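Local coordinates for uncharacterized protein (Pyrococcus horikoshii, PDB 2CYJ), which is of unknown function and belongs to the DUF498/DUF598 (Mth938-like) family, at residues E59-V63 against V84-E88. Numbering follows the deposited sequence.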
loop_
_atom_site.group_PDB
_atom_site.type_symbol
_atom_site.label_atom_id
_atom_site.label_comp_id
_atom_site.label_asym_id
_atom_site.label_seq_id
_atom_site.Cartn_x
_atom_site.Cartn_y
_atom_site.Cartn_z
ATOM N N GLU A 59 -4.292 9.082 9.144
ATOM C CA GLU A 59 -5.662 9.491 8.869
ATOM C C GLU A 59 -6.549 8.289 9.158
ATOM O O GLU A 59 -6.121 7.138 9.012
ATOM C CB GLU A 59 -5.838 9.884 7.399
ATOM C CG GLU A 59 -4.978 11.049 6.961
ATOM C CD GLU A 59 -5.153 11.377 5.485
ATOM O OE1 GLU A 59 -4.401 12.239 4.983
ATOM O OE2 GLU A 59 -6.035 10.775 4.834
ATOM N N ASP A 60 -7.782 8.558 9.573
ATOM C CA ASP A 60 -8.744 7.502 9.857
ATOM C C ASP A 60 -9.076 6.814 8.527
ATOM O O ASP A 60 -9.130 7.462 7.477
ATOM C CB ASP A 60 -10.004 8.121 10.472
ATOM C CG ASP A 60 -10.922 7.093 11.100
ATOM O OD1 ASP A 60 -10.417 6.154 11.743
ATOM O OD2 ASP A 60 -12.154 7.234 10.971
ATOM N N PHE A 61 -9.283 5.504 8.565
ATOM C CA PHE A 61 -9.610 4.773 7.350
ATOM C C PHE A 61 -10.488 3.568 7.655
ATOM O O PHE A 61 -10.538 3.091 8.794
ATOM C CB PHE A 61 -8.323 4.340 6.613
ATOM C CG PHE A 61 -7.432 3.418 7.409
ATOM C CD1 PHE A 61 -7.476 2.040 7.214
ATOM C CD2 PHE A 61 -6.556 3.931 8.364
ATOM C CE1 PHE A 61 -6.657 1.181 7.957
ATOM C CE2 PHE A 61 -5.738 3.091 9.112
ATOM C CZ PHE A 61 -5.789 1.707 8.908
ATOM N N ASP A 62 -11.184 3.102 6.623
ATOM C CA ASP A 62 -12.082 1.954 6.708
ATOM C C ASP A 62 -11.439 0.722 6.101
ATOM O O ASP A 62 -11.663 -0.407 6.541
ATOM C CB ASP A 62 -13.367 2.233 5.917
ATOM C CG ASP A 62 -14.093 3.474 6.390
ATOM O OD1 ASP A 62 -14.391 3.554 7.602
ATOM O OD2 ASP A 62 -14.372 4.362 5.549
ATOM N N VAL A 63 -10.625 0.963 5.084
ATOM C CA VAL A 63 -10.003 -0.098 4.323
ATOM C C VAL A 63 -8.505 0.068 4.180
ATOM O O VAL A 63 -8.046 1.169 3.894
ATOM C CB VAL A 63 -10.575 -0.102 2.880
ATOM C CG1 VAL A 63 -9.910 -1.191 2.039
ATOM C CG2 VAL A 63 -12.087 -0.279 2.902
ATOM N N VAL A 84 -4.635 -3.869 12.365
ATOM C CA VAL A 84 -5.811 -3.383 11.642
ATOM C C VAL A 84 -6.917 -4.435 11.535
ATOM O O VAL A 84 -7.679 -4.460 10.570
ATOM C CB VAL A 84 -5.417 -2.912 10.220
ATOM C CG1 VAL A 84 -4.554 -1.660 10.316
ATOM C CG2 VAL A 84 -4.661 -4.008 9.495
ATOM N N GLU A 85 -7.012 -5.287 12.548
ATOM C CA GLU A 85 -8.005 -6.347 12.554
ATOM C C GLU A 85 -9.448 -5.824 12.556
ATOM O O GLU A 85 -10.370 -6.554 12.204
ATOM C CB GLU A 85 -7.751 -7.280 13.747
ATOM C CG GLU A 85 -8.001 -6.648 15.096
ATOM C CD GLU A 85 -7.735 -7.604 16.250
ATOM O OE1 GLU A 85 -7.816 -8.830 16.036
ATOM O OE2 GLU A 85 -7.464 -7.123 17.371
ATOM N N ASP A 86 -9.639 -4.561 12.926
ATOM C CA ASP A 86 -10.977 -3.966 12.946
ATOM C C ASP A 86 -11.323 -3.289 11.623
ATOM O O ASP A 86 -12.385 -2.682 11.486
ATOM C CB ASP A 86 -11.088 -2.949 14.093
ATOM C CG ASP A 86 -10.110 -1.797 13.957
ATOM O OD1 ASP A 86 -8.996 -2.011 13.427
ATOM O OD2 ASP A 86 -10.443 -0.677 14.397
ATOM N N LYS A 87 -10.436 -3.413 10.641
ATOM C CA LYS A 87 -10.643 -2.794 9.337
ATOM C C LYS A 87 -10.866 -3.820 8.225
ATOM O O LYS A 87 -10.669 -5.022 8.419
ATOM C CB LYS A 87 -9.420 -1.942 8.980
ATOM C CG LYS A 87 -9.031 -0.901 10.019
ATOM C CD LYS A 87 -10.155 0.092 10.262
ATOM C CE LYS A 87 -9.692 1.260 11.122
ATOM N NZ LYS A 87 -10.800 2.222 11.369
ATOM N N GLU A 88 -11.288 -3.340 7.062
ATOM C CA GLU A 88 -11.472 -4.205 5.902
ATOM C C GLU A 88 -10.060 -4.229 5.308
ATOM O O GLU A 88 -9.495 -3.178 5.019
ATOM C CB GLU A 88 -12.489 -3.578 4.943
ATOM C CG GLU A 88 -12.749 -4.355 3.653
ATOM C CD GLU A 88 -13.910 -3.784 2.859
ATOM O OE1 GLU A 88 -14.518 -2.789 3.310
ATOM O OE2 GLU A 88 -14.217 -4.329 1.779
HETATM O O HOH W 1 -13.371 2.346 9.909
#
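The K87 side chain bends at first (chi1, chi2 m) and then extends (chi3, chi4 t), so that K87 CE lies over one face of the F61 ring, while K87 CG approaches F61 CE1 at 3.8 Å. The ammonium stands above the ring: K87 NZ is 5.3 Å from the F61 centroid and 7° off the normal, at most a weak cation-pi attraction, and donates to F61 O at 2.7 Å. Water 1 accepts from K87 NZ (3.0 Å) and donates to D62 OD1 (2.8 Å). D60 OD1 lies 4.0 Å from K87 NZ, a long salt bridge; both carboxylates pair with R109. With chi1 p, F61 brings its edge to V84, F61 CZ standing 3.9 Å from V84 CG1. A type I turn, V84 to K87, closed by K87 N to V84 O (2.9 Å), delivers the lysine. E88 N donates to D62 O (3.0 Å, 170°), opening a parallel bridge of V63 with E88, whose t side chains share a sheet face; E88 OE1, 3.5 Å from V63 CG2, is salt-bridged to K108. The bridge begins the pairing of strand 63-68 with edge strand 88-92, a beta-alpha-beta crossover through helix 78-83; strand 110-115 flanks 63-68 on its other side, L111 touching F61.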